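Local coordinates for protein Pab-dependent poly(a)-specific ribonuclease subunit PAN2 (PDB 4CZW) that probably shortens mRNA poly(A) tails, releasing 5'-AMP, as the metal-dependent catalytic subunit of the Pan2-Pan3 deadenylation complex, here its pseudo-protease and exonuclease domains, at residues M91-N104 / D554-Q566. Sequence-based numbering, arbitrary orientation.
Sequences MLQKGEGPSCHATN and DFRVINIQVPRNQ
A Schellman motif closing exonuclease helix 551-558 presents N559, at positive phi, to H101, T103 and N104 of the ubiquitin-hydrolase-like domain. With CG anti to the backbone N (chi1 -161°), the N559 amide enters the turn at the start of helix 103-109. N559 ND2 donates to H101 O over 2.7 Å at 163°, with the acceptor near the amide plane, while N559 OD1 receives N104 N at 3.0 Å in the carbonyl plane. The same amide lies almost parallel (6°) to the H101 imidazole, ND2 standing offset over one face. At the ring edge, H101 NE2 makes a weak bond to R556 O (2.9 Å). The N104 side chain bonds separately, ND2 to I558 O at 3.0 Å, tilted from the carbonyl plane. An alanine in place of N559 would probably leave H101 O and N104 N without these mates and remove the amide stacked on one imidazole face. Alongside, the selenium of M91, a selenomethionine, lies beside N559 ND2, and M91 CB meets Q561 CG; a water joins H101 N to Q561 NE2. Beyond P563, E96 OE1 accepts the backbone N of R564 (3.1 Å) and lies over its guanidinium face, where the salt bridge rests on charge alone. The guanidinium of R556 instead pairs with E42. Directional amide bonds and the E96-R564 pair thus join the pseudo-protease domain to the helix bearing D554, a probable catalytic-metal ligand, consistent with that domain's scaffold role.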
loop_
_atom_site.group_PDB
_atom_site.type_symbol
_atom_site.label_atom_id
_atom_site.label_comp_id
_atom_site.label_asym_id
_atom_site.label_seq_id
_atom_site.Cartn_x
_atom_site.Cartn_y
_atom_site.Cartn_z
HETATM N N MSE A 91 5.797 2.247 -3.540
HETATM C CA MSE A 91 6.731 1.142 -3.715
HETATM C C MSE A 91 6.343 0.268 -4.902
HETATM O O MSE A 91 7.205 -0.240 -5.616
HETATM C CB MSE A 91 6.808 0.294 -2.444
HETATM C CG MSE A 91 7.465 0.995 -1.269
HETATM SE SE MSE A 91 7.788 -0.201 0.236
HETATM C CE MSE A 91 5.953 -0.717 0.638
ATOM N N LEU A 92 5.040 0.098 -5.107
ATOM C CA LEU A 92 4.542 -0.745 -6.187
ATOM C C LEU A 92 4.719 -0.092 -7.554
ATOM O O LEU A 92 4.714 -0.774 -8.579
ATOM C CB LEU A 92 3.068 -1.086 -5.958
ATOM C CG LEU A 92 2.769 -1.962 -4.740
ATOM C CD1 LEU A 92 1.275 -2.218 -4.609
ATOM C CD2 LEU A 92 3.534 -3.272 -4.824
ATOM N N GLN A 93 4.878 1.228 -7.571
ATOM C CA GLN A 93 5.061 1.949 -8.827
ATOM C C GLN A 93 6.529 2.306 -9.054
ATOM O O GLN A 93 6.944 2.554 -10.186
ATOM C CB GLN A 93 4.195 3.212 -8.856
ATOM C CG GLN A 93 4.590 4.276 -7.848
ATOM C CD GLN A 93 3.682 5.490 -7.899
ATOM O OE1 GLN A 93 2.674 5.498 -8.605
ATOM N NE2 GLN A 93 4.038 6.527 -7.149
ATOM N N LYS A 94 7.312 2.329 -7.978
ATOM C CA LYS A 94 8.747 2.574 -8.083
ATOM C C LYS A 94 9.526 1.272 -8.221
ATOM O O LYS A 94 10.546 1.222 -8.908
ATOM C CB LYS A 94 9.268 3.342 -6.865
ATOM C CG LYS A 94 8.887 4.808 -6.807
ATOM C CD LYS A 94 9.789 5.546 -5.826
ATOM C CE LYS A 94 9.289 6.952 -5.554
ATOM N NZ LYS A 94 8.992 7.694 -6.808
ATOM N N GLY A 95 9.035 0.230 -7.554
ATOM C CA GLY A 95 9.719 -1.049 -7.468
ATOM C C GLY A 95 10.219 -1.618 -8.780
ATOM O O GLY A 95 9.442 -1.881 -9.699
ATOM N N GLU A 96 11.532 -1.806 -8.862
ATOM C CA GLU A 96 12.162 -2.362 -10.051
ATOM C C GLU A 96 12.383 -3.862 -9.886
ATOM O O GLU A 96 12.690 -4.565 -10.848
ATOM C CB GLU A 96 13.489 -1.656 -10.331
ATOM C CG GLU A 96 13.358 -0.156 -10.551
ATOM C CD GLU A 96 14.695 0.560 -10.500
ATOM O OE1 GLU A 96 15.649 -0.000 -9.921
ATOM O OE2 GLU A 96 14.790 1.683 -11.038
ATOM N N GLY A 97 12.220 -4.342 -8.658
ATOM C CA GLY A 97 12.401 -5.750 -8.355
ATOM C C GLY A 97 11.124 -6.551 -8.525
ATOM O O GLY A 97 10.082 -5.998 -8.873
ATOM N N PRO A 98 11.201 -7.867 -8.279
ATOM C CA PRO A 98 10.062 -8.774 -8.453
ATOM C C PRO A 98 9.053 -8.735 -7.305
ATOM O O PRO A 98 7.917 -9.172 -7.490
ATOM C CB PRO A 98 10.729 -10.148 -8.534
ATOM C CG PRO A 98 11.956 -10.004 -7.707
ATOM C CD PRO A 98 12.433 -8.591 -7.917
ATOM N N SER A 99 9.451 -8.227 -6.142
ATOM C CA SER A 99 8.563 -8.250 -4.984
ATOM C C SER A 99 8.723 -7.051 -4.055
ATOM O O SER A 99 9.802 -6.468 -3.942
ATOM C CB SER A 99 8.779 -9.537 -4.182
ATOM O OG SER A 99 10.052 -9.545 -3.559
ATOM N N CYS A 100 7.627 -6.695 -3.394
ATOM C CA CYS A 100 7.635 -5.693 -2.338
ATOM C C CYS A 100 7.044 -6.311 -1.077
ATOM O O CYS A 100 6.684 -7.488 -1.069
ATOM C CB CYS A 100 6.843 -4.449 -2.749
ATOM S SG CYS A 100 7.521 -3.540 -4.158
ATOM N N HIS A 101 6.946 -5.522 -0.011
ATOM C CA HIS A 101 6.276 -5.975 1.202
ATOM C C HIS A 101 5.720 -4.788 1.980
ATOM O O HIS A 101 6.291 -3.697 1.960
ATOM C CB HIS A 101 7.226 -6.801 2.078
ATOM C CG HIS A 101 8.342 -6.009 2.686
ATOM N ND1 HIS A 101 8.304 -5.547 3.984
ATOM C CD2 HIS A 101 9.531 -5.608 2.177
ATOM C CE1 HIS A 101 9.421 -4.892 4.247
ATOM N NE2 HIS A 101 10.182 -4.914 3.169
ATOM N N ALA A 102 4.596 -5.006 2.655
ATOM C CA ALA A 102 3.909 -3.934 3.367
ATOM C C ALA A 102 3.996 -4.116 4.878
ATOM O O ALA A 102 2.985 -4.056 5.575
ATOM C CB ALA A 102 2.455 -3.860 2.926
ATOM N N THR A 103 5.210 -4.330 5.376
ATOM C CA THR A 103 5.433 -4.568 6.799
ATOM C C THR A 103 5.009 -3.382 7.663
ATOM O O THR A 103 4.253 -3.544 8.621
ATOM C CB THR A 103 6.913 -4.886 7.086
ATOM O OG1 THR A 103 7.278 -6.105 6.428
ATOM C CG2 THR A 103 7.147 -5.036 8.578
ATOM N N ASN A 104 5.497 -2.194 7.317
ATOM C CA ASN A 104 5.195 -0.984 8.079
ATOM C C ASN A 104 3.702 -0.684 8.155
ATOM O O ASN A 104 3.208 -0.195 9.171
ATOM C CB ASN A 104 5.920 0.222 7.477
ATOM C CG ASN A 104 7.427 0.136 7.624
ATOM O OD1 ASN A 104 7.949 -0.750 8.299
ATOM N ND2 ASN A 104 8.134 1.072 7.000
ATOM N N ASP A 554 19.263 -2.599 4.375
ATOM C CA ASP A 554 18.713 -1.436 5.061
ATOM C C ASP A 554 17.327 -1.096 4.529
ATOM O O ASP A 554 16.364 -1.020 5.292
ATOM C CB ASP A 554 19.644 -0.230 4.906
ATOM C CG ASP A 554 20.989 -0.439 5.574
ATOM O OD1 ASP A 554 21.888 -1.026 4.935
ATOM O OD2 ASP A 554 21.150 -0.009 6.735
ATOM N N PHE A 555 17.235 -0.904 3.217
ATOM C CA PHE A 555 15.982 -0.532 2.563
ATOM C C PHE A 555 14.863 -1.537 2.825
ATOM O O PHE A 555 13.693 -1.164 2.917
ATOM C CB PHE A 555 16.197 -0.384 1.055
ATOM C CG PHE A 555 17.048 0.792 0.678
ATOM C CD1 PHE A 555 17.112 1.909 1.494
ATOM C CD2 PHE A 555 17.784 0.783 -0.496
ATOM C CE1 PHE A 555 17.894 2.995 1.147
ATOM C CE2 PHE A 555 18.567 1.864 -0.848
ATOM C CZ PHE A 555 18.622 2.972 -0.026
ATOM N N ARG A 556 15.227 -2.808 2.943
ATOM C CA ARG A 556 14.251 -3.860 3.203
ATOM C C ARG A 556 13.612 -3.712 4.580
ATOM O O ARG A 556 12.396 -3.836 4.727
ATOM C CB ARG A 556 14.905 -5.235 3.070
ATOM C CG ARG A 556 14.102 -6.359 3.698
ATOM C CD ARG A 556 14.591 -7.713 3.227
ATOM N NE ARG A 556 14.226 -7.966 1.837
ATOM C CZ ARG A 556 13.087 -8.538 1.459
ATOM N NH1 ARG A 556 12.202 -8.921 2.368
ATOM N NH2 ARG A 556 12.834 -8.729 0.171
ATOM N N VAL A 557 14.436 -3.443 5.588
ATOM C CA VAL A 557 13.947 -3.278 6.952
ATOM C C VAL A 557 13.303 -1.903 7.126
ATOM O O VAL A 557 12.341 -1.747 7.878
ATOM C CB VAL A 557 15.080 -3.472 7.978
ATOM C CG1 VAL A 557 14.546 -3.366 9.397
ATOM C CG2 VAL A 557 15.747 -4.820 7.763
ATOM N N ILE A 558 13.831 -0.911 6.413
ATOM C CA ILE A 558 13.210 0.409 6.355
ATOM C C ILE A 558 11.848 0.292 5.669
ATOM O O ILE A 558 10.937 1.085 5.926
ATOM C CB ILE A 558 14.112 1.427 5.606
ATOM C CG1 ILE A 558 15.386 1.705 6.405
ATOM C CG2 ILE A 558 13.384 2.740 5.352
ATOM C CD1 ILE A 558 16.341 2.656 5.718
ATOM N N ASN A 559 11.719 -0.728 4.821
ATOM C CA ASN A 559 10.518 -0.982 4.024
ATOM C C ASN A 559 10.288 0.147 3.025
ATOM O O ASN A 559 9.283 0.855 3.087
ATOM C CB ASN A 559 9.288 -1.170 4.920
ATOM C CG ASN A 559 8.143 -1.874 4.213
ATOM O OD1 ASN A 559 7.129 -2.198 4.828
ATOM N ND2 ASN A 559 8.306 -2.127 2.919
ATOM N N ILE A 560 11.232 0.300 2.103
ATOM C CA ILE A 560 11.160 1.340 1.088
ATOM C C ILE A 560 11.804 0.847 -0.208
ATOM O O ILE A 560 12.615 -0.080 -0.194
ATOM C CB ILE A 560 11.850 2.638 1.564
ATOM C CG1 ILE A 560 11.343 3.849 0.776
ATOM C CG2 ILE A 560 13.365 2.512 1.477
ATOM C CD1 ILE A 560 11.894 5.165 1.267
ATOM N N GLN A 561 11.423 1.456 -1.326
ATOM C CA GLN A 561 11.991 1.112 -2.625
ATOM C C GLN A 561 12.692 2.318 -3.240
ATOM O O GLN A 561 12.088 3.378 -3.410
ATOM C CB GLN A 561 10.905 0.593 -3.570
ATOM C CG GLN A 561 10.325 -0.760 -3.178
ATOM C CD GLN A 561 11.238 -1.917 -3.538
ATOM O OE1 GLN A 561 12.141 -1.780 -4.363
ATOM N NE2 GLN A 561 11.004 -3.068 -2.918
ATOM N N VAL A 562 13.970 2.154 -3.566
ATOM C CA VAL A 562 14.750 3.230 -4.163
ATOM C C VAL A 562 15.259 2.824 -5.542
ATOM O O VAL A 562 15.895 1.780 -5.687
ATOM C CB VAL A 562 15.946 3.624 -3.273
ATOM C CG1 VAL A 562 16.636 4.860 -3.828
ATOM C CG2 VAL A 562 15.490 3.864 -1.841
ATOM N N PRO A 563 14.969 3.649 -6.563
ATOM C CA PRO A 563 15.414 3.406 -7.940
ATOM C C PRO A 563 16.929 3.230 -8.040
ATOM O O PRO A 563 17.667 3.846 -7.272
ATOM C CB PRO A 563 14.959 4.665 -8.682
ATOM C CG PRO A 563 13.796 5.160 -7.892
ATOM C CD PRO A 563 14.131 4.857 -6.461
ATOM N N ARG A 564 17.373 2.399 -8.979
ATOM C CA ARG A 564 18.790 2.069 -9.124
ATOM C C ARG A 564 19.676 3.293 -9.344
ATOM O O ARG A 564 20.803 3.344 -8.851
ATOM C CB ARG A 564 18.988 1.082 -10.277
ATOM C CG ARG A 564 18.893 -0.379 -9.871
ATOM C CD ARG A 564 19.132 -1.301 -11.057
ATOM N NE ARG A 564 18.022 -1.273 -12.004
ATOM C CZ ARG A 564 16.998 -2.119 -11.977
ATOM N NH1 ARG A 564 16.940 -3.064 -11.048
ATOM N NH2 ARG A 564 16.030 -2.022 -12.879
ATOM N N ASN A 565 19.167 4.275 -10.080
ATOM C CA ASN A 565 19.944 5.474 -10.380
ATOM C C ASN A 565 19.976 6.462 -9.216
ATOM O O ASN A 565 20.539 7.550 -9.332
ATOM C CB ASN A 565 19.404 6.161 -11.638
ATOM C CG ASN A 565 17.908 6.412 -11.576
ATOM O OD1 ASN A 565 17.310 6.437 -10.501
ATOM N ND2 ASN A 565 17.296 6.601 -12.740
ATOM N N GLN A 566 19.366 6.078 -8.099
ATOM C CA GLN A 566 19.419 6.879 -6.881
ATOM C C GLN A 566 20.149 6.119 -5.779
ATOM O O GLN A 566 20.118 6.515 -4.612
ATOM C CB GLN A 566 18.013 7.265 -6.417
ATOM C CG GLN A 566 17.261 8.165 -7.382
ATOM C CD GLN A 566 15.919 8.612 -6.836
ATOM O OE1 GLN A 566 14.880 8.399 -7.461
ATOM N NE2 GLN A 566 15.935 9.242 -5.667
HETATM O O HOH W 1 8.932 -3.219 -0.556
#